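Local coordinates for DUF4848 domain-containing protein (PDB 4LB8) that is of unknown function but belongs to the DUF4848 family, is probably exported as a lipoprotein, and forms a two-subunit assembly in the crystal, at residues A[64-67]-A[68-71]; A[82-85]-A[86-90]; A[31-34]-A[35-39]; A[146-149]-A[150-153]. All coordinates share one frame; numbering follows the deposited sequence.

Interaction 1: A[64-67]-A[68-71]; sequences MILM and QEAD
Met64 and Gln68, one turn apart on helix 63-80, run side by side and point the same way, with Met64 CE 3.4 Å from Gln68 CG. The selenomethionine side chain reaches there by bending at chi2 and again at chi3 (58°). That second bend folds the methyl back over the aliphatic part of the glutamine. Beneath the side chains runs the i to i+4 backbone bonding of an alpha helix, as in the bond from Asp71 N to Met67 O at 3.0 Å. The tight part lies around buried Met64, Met67 and Ala70. Met64 also packs on Val52 of helix 48-57, Ala70 packs on Tyr98 of helix 84-98, and Met67 touches Asn254 of the second subunit. The solvent side is looser. Exposed Glu69 stretches out beyond CG and straddles two aliphatic neighbours, its OE2 lying 4.0 Å from Ile65 CG2 and its OE1 3.9 Å from Leu66 CD1. Such distances suit van der Waals contact and imply no polar bond. A third flank, turned to the second subunit, belongs to Asp71, which is only partly exposed. It slants across Met67, OD2 standing 4.0 Å from Met67 CG, while its OD1 makes a salt bridge to Arg208 of that subunit. The chemistry therefore divides round the helix: the apolar side chains pack against neighbouring helices and the second subunit, and one carboxylate supplies a charge that probably helps hold the two subunits together.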
# COMPACT_ATOMS: atom_id res chain seq x y z
N MSE A 64 -6.66 19.35 23.71
CA MSE A 64 -6.13 20.03 22.55
C MSE A 64 -4.82 20.79 22.90
O MSE A 64 -3.84 20.66 22.16
CB MSE A 64 -7.16 20.98 21.95
CG MSE A 64 -6.76 21.48 20.57
SE MSE A 64 -6.36 23.40 20.44
CE MSE A 64 -5.09 23.65 21.58
N ILE A 65 -4.79 21.56 24.02
CA ILE A 65 -3.61 22.33 24.47
C ILE A 65 -2.47 21.35 24.78
O ILE A 65 -1.32 21.62 24.40
CB ILE A 65 -3.92 23.29 25.67
CG1 ILE A 65 -5.11 24.26 25.39
CG2 ILE A 65 -2.66 24.02 26.20
CD1 ILE A 65 -4.89 25.44 24.35
N LEU A 66 -2.79 20.20 25.40
CA LEU A 66 -1.82 19.15 25.68
C LEU A 66 -1.24 18.57 24.38
O LEU A 66 -0.06 18.30 24.34
CB LEU A 66 -2.46 18.04 26.54
CG LEU A 66 -1.49 17.07 27.20
CD1 LEU A 66 -0.66 17.77 28.27
CD2 LEU A 66 -2.23 15.88 27.77
N MSE A 67 -2.06 18.39 23.32
CA MSE A 67 -1.65 17.89 22.00
C MSE A 67 -0.70 18.88 21.34
O MSE A 67 0.32 18.47 20.78
CB MSE A 67 -2.87 17.61 21.10
CG MSE A 67 -2.53 16.89 19.79
SE MSE A 67 -1.69 15.14 20.03
CE MSE A 67 -3.29 14.01 20.03
N GLN A 68 -0.99 20.19 21.44
CA GLN A 68 -0.08 21.24 20.96
C GLN A 68 1.30 21.07 21.63
O GLN A 68 2.32 21.02 20.94
CB GLN A 68 -0.64 22.65 21.27
CG GLN A 68 -1.87 23.05 20.50
CD GLN A 68 -1.55 23.71 19.18
OE1 GLN A 68 -1.84 23.15 18.11
NE2 GLN A 68 -1.01 24.93 19.22
N GLU A 69 1.30 20.95 22.97
CA GLU A 69 2.49 20.78 23.79
C GLU A 69 3.24 19.50 23.45
O GLU A 69 4.47 19.54 23.30
CB GLU A 69 2.09 20.75 25.27
CG GLU A 69 1.65 22.09 25.83
CD GLU A 69 1.33 22.08 27.32
OE1 GLU A 69 1.53 21.02 27.97
OE2 GLU A 69 0.89 23.13 27.83
N ALA A 70 2.51 18.37 23.32
CA ALA A 70 3.05 17.05 23.04
C ALA A 70 3.80 17.05 21.72
O ALA A 70 4.94 16.59 21.68
CB ALA A 70 1.93 16.01 23.04
N ASP A 71 3.16 17.63 20.66
CA ASP A 71 3.67 17.76 19.29
C ASP A 71 4.91 18.70 19.26
O ASP A 71 5.93 18.33 18.65
CB ASP A 71 2.55 18.25 18.34
CG ASP A 71 1.60 17.15 17.85
OD1 ASP A 71 1.97 15.95 17.92
OD2 ASP A 71 0.52 17.50 17.31

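Interaction 2: A[82-85]-A[86-90]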
# COMPACT_ATOMS: atom_id res chain seq x y z
N ALA A 82 21.25 13.77 19.23
CA ALA A 82 22.45 13.61 18.41
C ALA A 82 22.46 12.26 17.67
O ALA A 82 22.93 12.19 16.54
CB ALA A 82 23.70 13.74 19.27
N ASP A 83 21.93 11.19 18.32
CA ASP A 83 21.86 9.84 17.78
C ASP A 83 20.63 9.09 18.31
O ASP A 83 19.96 9.59 19.22
CB ASP A 83 23.16 9.06 18.11
CG ASP A 83 23.42 8.74 19.58
OD1 ASP A 83 22.96 9.51 20.45
OD2 ASP A 83 24.12 7.74 19.85
N LYS A 84 20.34 7.89 17.75
CA LYS A 84 19.22 7.00 18.07
C LYS A 84 19.16 6.65 19.56
O LYS A 84 18.10 6.79 20.16
CB LYS A 84 19.27 5.72 17.21
CG LYS A 84 18.25 4.60 17.54
CD LYS A 84 16.75 5.00 17.54
CE LYS A 84 16.11 5.25 16.20
NZ LYS A 84 14.76 5.87 16.36
N ALA A 85 20.29 6.22 20.16
CA ALA A 85 20.36 5.85 21.58
C ALA A 85 19.95 6.99 22.51
O ALA A 85 19.36 6.72 23.55
CB ALA A 85 21.76 5.38 21.93
N GLU A 86 20.27 8.25 22.15
CA GLU A 86 19.94 9.46 22.92
C GLU A 86 18.45 9.78 22.76
O GLU A 86 17.77 10.12 23.75
CB GLU A 86 20.79 10.64 22.47
CG GLU A 86 20.90 11.73 23.53
CD GLU A 86 21.21 13.12 23.01
OE1 GLU A 86 22.11 13.25 22.14
OE2 GLU A 86 20.58 14.08 23.49
N PHE A 87 17.94 9.66 21.51
CA PHE A 87 16.53 9.86 21.19
C PHE A 87 15.72 8.86 22.01
O PHE A 87 14.80 9.27 22.71
CB PHE A 87 16.28 9.69 19.68
CG PHE A 87 14.82 9.63 19.29
CD1 PHE A 87 14.07 10.80 19.17
CD2 PHE A 87 14.19 8.42 19.06
CE1 PHE A 87 12.72 10.74 18.84
CE2 PHE A 87 12.83 8.37 18.73
CZ PHE A 87 12.11 9.53 18.63
N ASP A 88 16.13 7.57 21.99
CA ASP A 88 15.47 6.46 22.71
C ASP A 88 15.30 6.76 24.19
O ASP A 88 14.24 6.48 24.74
CB ASP A 88 16.23 5.14 22.51
CG ASP A 88 16.08 4.54 21.13
OD1 ASP A 88 15.17 4.98 20.37
OD2 ASP A 88 16.86 3.61 20.80
N VAL A 89 16.31 7.41 24.81
CA VAL A 89 16.28 7.80 26.21
C VAL A 89 15.24 8.91 26.41
O VAL A 89 14.44 8.83 27.35
CB VAL A 89 17.68 8.21 26.73
CG1 VAL A 89 17.61 8.69 28.19
CG2 VAL A 89 18.66 7.05 26.59
N LEU A 90 15.27 9.94 25.53
CA LEU A 90 14.37 11.09 25.55
C LEU A 90 12.92 10.66 25.30
O LEU A 90 12.01 11.04 26.06
CB LEU A 90 14.78 12.11 24.47
CG LEU A 90 15.85 13.15 24.81
CD1 LEU A 90 16.47 13.71 23.54
CD2 LEU A 90 15.26 14.30 25.59
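Glu86 reaches back to Ala82 across the start of helix 84-98, and its OE1 accepts from Ala82 N at 3.1 Å, with the donor 59° above the carboxylate plane. CG is anti to the backbone N (chi1 -158°) and the chain beyond is extended, which carries the carboxylate past the helix end to that N-H. Glu86 N is itself capped, though weakly, by the N-cap residue Asp83, whose OD1 lies 3.4 Å away. Phe87 comes next: its N donates to Asp83 O at 3.1 Å, and its buried ring has Lys84 NZ 3.8 Å from CD2, in an oblique approach. The ring also stacks on Phe204 of the second subunit and packs on Ile77 and Cys78 of helix 63-80. Asp88 N gives a straighter bond to Lys84 O, 2.8 Å at 166°, and Asp88 OD1 meets Lys84 CD at 3.2 Å. Lys84 NZ stays 4.1 Å from Asp88 OD1, beyond a salt bridge, so the pairing is at most electrostatic. Val89 follows, its CG2 3.1 Å from Ala85 O, the same oxygen that accepts weakly from Val89 N. Carboxylates gathered at this N-terminus would be expected to suit the positive end of the helix dipole.

Interaction 3: A[31-34]-A[35-39]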
# COMPACT_ATOMS: atom_id res chain seq x y z
N LYS A 31 -24.46 24.77 29.29
CA LYS A 31 -25.82 25.00 29.80
C LYS A 31 -26.73 23.83 29.41
O LYS A 31 -27.41 23.27 30.27
CB LYS A 31 -26.36 26.36 29.28
CG LYS A 31 -27.81 26.71 29.63
CD LYS A 31 -28.17 28.14 29.21
CE LYS A 31 -29.05 28.22 27.97
NZ LYS A 31 -30.48 27.93 28.27
N ASP A 32 -26.68 23.42 28.12
CA ASP A 32 -27.49 22.36 27.52
C ASP A 32 -26.78 21.74 26.29
O ASP A 32 -25.63 22.08 26.01
CB ASP A 32 -28.88 22.91 27.13
CG ASP A 32 -28.90 24.31 26.55
OD1 ASP A 32 -28.05 24.61 25.68
OD2 ASP A 32 -29.77 25.09 26.93
N VAL A 33 -27.47 20.82 25.57
CA VAL A 33 -26.91 20.16 24.39
C VAL A 33 -26.67 21.21 23.27
O VAL A 33 -25.63 21.17 22.60
CB VAL A 33 -27.78 18.96 23.93
CG1 VAL A 33 -27.33 18.43 22.56
CG2 VAL A 33 -27.73 17.83 24.95
N GLU A 34 -27.62 22.16 23.12
CA GLU A 34 -27.65 23.23 22.11
C GLU A 34 -26.42 24.14 22.26
O GLU A 34 -25.76 24.43 21.25
CB GLU A 34 -28.97 24.02 22.24
CG GLU A 34 -29.14 25.17 21.27
CD GLU A 34 -29.97 26.34 21.79
OE1 GLU A 34 -29.87 26.65 23.00
OE2 GLU A 34 -30.69 26.96 20.97
N SER A 35 -26.08 24.52 23.51
CA SER A 35 -24.91 25.34 23.84
C SER A 35 -23.63 24.62 23.44
O SER A 35 -22.77 25.22 22.79
CB SER A 35 -24.90 25.66 25.34
OG SER A 35 -26.03 26.45 25.66
N TYR A 36 -23.52 23.34 23.80
CA TYR A 36 -22.37 22.49 23.52
C TYR A 36 -22.15 22.36 21.99
O TYR A 36 -21.06 22.67 21.51
CB TYR A 36 -22.53 21.11 24.23
CG TYR A 36 -21.79 19.98 23.55
CD1 TYR A 36 -20.40 19.92 23.56
CD2 TYR A 36 -22.48 19.03 22.81
CE1 TYR A 36 -19.71 18.94 22.85
CE2 TYR A 36 -21.80 18.04 22.10
CZ TYR A 36 -20.42 18.01 22.12
OH TYR A 36 -19.75 17.03 21.44
N GLU A 37 -23.19 21.94 21.24
CA GLU A 37 -23.11 21.74 19.79
C GLU A 37 -22.76 23.04 19.08
O GLU A 37 -21.98 23.00 18.14
CB GLU A 37 -24.40 21.13 19.23
CG GLU A 37 -24.46 19.62 19.44
CD GLU A 37 -25.81 18.95 19.25
OE1 GLU A 37 -26.84 19.65 19.39
OE2 GLU A 37 -25.84 17.72 19.04
N ASN A 38 -23.29 24.18 19.58
CA ASN A 38 -22.99 25.50 19.04
C ASN A 38 -21.55 25.89 19.31
O ASN A 38 -20.86 26.28 18.36
CB ASN A 38 -23.93 26.55 19.62
CG ASN A 38 -25.14 26.74 18.76
OD1 ASN A 38 -26.09 25.94 18.78
ND2 ASN A 38 -25.09 27.77 17.92
N ALA A 39 -21.07 25.76 20.58
CA ALA A 39 -19.69 26.06 20.95
C ALA A 39 -18.69 25.17 20.19
O ALA A 39 -17.63 25.64 19.81
CB ALA A 39 -19.49 25.90 22.44
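Asp32 and Ser35 meet through a single oxygen, Asp32 OD1, which accepts two hydrogen bonds. Ser35 N approaches it nearly along the C-O axis at 2.9 Å, with an N-H...O angle of 151°, whereas Ser35 OG donates at 2.7 Å from 42° above the carboxylate plane. The first of these is an N-cap bond at the start of helix 33-44, and the serine hydroxyl adds a second grip on the same acceptor. What positions the carboxylate is its first torsion: at chi1 39° CG lies between the backbone N and the carbonyl carbon, turning OD1 in over the first turn. Its other oxygen, OD2, forms a salt bridge with Lys31 NZ at 3.2 Å, in which the hydrogen bond is weak. With an alanine in place of Asp32, Ser35 N would probably lose its cap, the serine hydroxyl would be set free to turn, and Lys31 would be left without this charge partner. Further out, Val33 and Glu37 lie side by side, Val33 CG1 touching Glu37 OE1 at 3.4 Å, over the straight backbone bond from Glu37 N to Val33 O of 2.9 Å. Tyr36 has Val33 O near the plane of its ring, at the edge, 3.8 Å from CD2, and its hydroxyl bonds to Asn123. The same ring meets Phe30 edge-to-face and Phe133 at a shallow angle. Helix 33-44 thus packs through one tyrosine on neighbouring parallel strands 27-30 and 132-135 of the four-stranded mixed sheet, while Glu37 touches Ile191 of the second subunit.

Interaction 4: A[146-149]-A[150-153]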
# COMPACT_ATOMS: atom_id res chain seq x y z
N THR A 146 -10.21 1.72 22.82
CA THR A 146 -9.58 0.83 23.83
C THR A 146 -8.08 0.77 23.58
O THR A 146 -7.28 0.87 24.51
CB THR A 146 -10.21 -0.57 23.78
OG1 THR A 146 -10.10 -1.05 22.44
CG2 THR A 146 -11.69 -0.56 24.22
N ASP A 147 -7.71 0.65 22.29
CA ASP A 147 -6.34 0.53 21.81
C ASP A 147 -6.22 1.23 20.46
O ASP A 147 -7.24 1.53 19.85
CB ASP A 147 -5.94 -0.97 21.69
CG ASP A 147 -6.89 -1.83 20.85
OD1 ASP A 147 -6.99 -1.59 19.63
OD2 ASP A 147 -7.49 -2.77 21.41
N PHE A 148 -4.97 1.47 19.99
CA PHE A 148 -4.70 2.12 18.71
C PHE A 148 -5.25 1.30 17.52
O PHE A 148 -5.72 1.87 16.53
CB PHE A 148 -3.20 2.40 18.53
CG PHE A 148 -2.91 3.15 17.25
CD1 PHE A 148 -3.11 4.53 17.18
CD2 PHE A 148 -2.56 2.47 16.10
CE1 PHE A 148 -2.94 5.21 15.98
CE2 PHE A 148 -2.41 3.15 14.89
CZ PHE A 148 -2.58 4.52 14.85
N LYS A 149 -5.17 -0.05 17.61
CA LYS A 149 -5.62 -1.01 16.61
C LYS A 149 -7.13 -0.85 16.33
O LYS A 149 -7.55 -0.99 15.20
CB LYS A 149 -5.28 -2.45 17.03
CG LYS A 149 -3.78 -2.75 17.02
CD LYS A 149 -3.47 -4.25 16.83
CE LYS A 149 -2.07 -4.54 16.33
NZ LYS A 149 -1.08 -4.66 17.44
N GLU A 150 -7.91 -0.47 17.35
CA GLU A 150 -9.35 -0.25 17.21
C GLU A 150 -9.64 0.99 16.30
O GLU A 150 -10.60 0.97 15.54
CB GLU A 150 -9.99 -0.12 18.59
CG GLU A 150 -11.49 -0.34 18.62
CD GLU A 150 -12.18 0.30 19.81
OE1 GLU A 150 -11.62 0.23 20.93
OE2 GLU A 150 -13.27 0.90 19.62
N ARG A 151 -8.76 2.01 16.35
CA ARG A 151 -8.87 3.22 15.54
C ARG A 151 -8.58 2.95 14.05
O ARG A 151 -9.28 3.50 13.19
CB ARG A 151 -7.92 4.31 16.06
CG ARG A 151 -8.05 5.66 15.36
CD ARG A 151 -6.94 6.59 15.77
NE ARG A 151 -6.96 7.81 14.97
CZ ARG A 151 -6.13 8.06 13.96
NH1 ARG A 151 -5.19 7.18 13.63
NH2 ARG A 151 -6.22 9.20 13.28
N GLN A 152 -7.54 2.15 13.75
CA GLN A 152 -7.15 1.83 12.37
C GLN A 152 -7.88 0.59 11.82
O GLN A 152 -7.76 0.31 10.63
CB GLN A 152 -5.63 1.62 12.26
CG GLN A 152 -4.82 2.91 12.38
CD GLN A 152 -5.10 3.92 11.29
OE1 GLN A 152 -5.74 4.95 11.52
NE2 GLN A 152 -4.61 3.65 10.09
N GLN A 153 -8.64 -0.13 12.69
CA GLN A 153 -9.36 -1.36 12.33
C GLN A 153 -10.28 -1.14 11.12
O GLN A 153 -10.91 -0.09 10.96
CB GLN A 153 -10.12 -1.99 13.53
CG GLN A 153 -11.64 -1.85 13.59
CD GLN A 153 -12.26 -2.99 14.37
OE1 GLN A 153 -12.42 -2.93 15.60
NE2 GLN A 153 -12.61 -4.06 13.67
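Asp147 leaves its extended backbone for helical angles at Phe148, and its OD1 meets Glu150 N at 2.7 Å, the donor almost in line with the C-O bond. This is an N-cap on the short helix 148-152. Asp147 O, 3.3 Å from the same Glu150 N, also accepts, but the donor stands well above the carbonyl plane, so the N-H is shared between two acceptors. The glutamate's side chain then turns back toward the residue ahead of the cap. With CG anti to the nitrogen of its own backbone (chi1 -161°) and the chain extended beyond, OE1 arrives beside Thr146 and takes two bonds: one from Thr146 N at 2.8 Å, on the syn side but tilted out of the carboxylate plane, and one from Thr146 OG1 modelled at 2.5 Å, so short that its exact length is doubtful. Replacing Glu150 by an alanine would probably leave both Thr146 donors without this acceptor and let the hydroxyl turn freely. On the buried flank, Phe148 meets two partners from the next turn. Gln152 runs alongside it, the amide plane only 21° from that of the ring, whereas the guanidinium of Arg151 comes in obliquely, NH1 3.8 Å from Phe148 CE1. Arg151 makes a cation-pi contact with Tyr184 of the second subunit, which Gln152 also touches, and the phenylalanine ring meets Tyr115 of its own chain. The helix is brief, its later backbone bonds weak, and Gln153 already departs from helical angles. Phe148 CE2 lies 3.5 Å from Gln152 CG.

How the interactions relate
Along the chain the order is interaction 3, 1, 2, then 4, each a local contact closing before the next opens. Interactions 1 and 2 lie on the consecutive helices 63-80 and 84-98, with centres 22 Å apart. Interactions 2 and 3, the latter at the start of helix 33-44, are the most distant pair, centres 45 Å apart. Interaction 4, on helix 148-152, is 21 Å from interaction 1 centre to centre. None touches another; the nearest atoms of any pair, in interactions 1 and 4, are about 9 Å apart. Three contacts mark N-capped helix starts, and all four include residues facing the second subunit, so this part of the chain contributes at several separate places to the dimer interface.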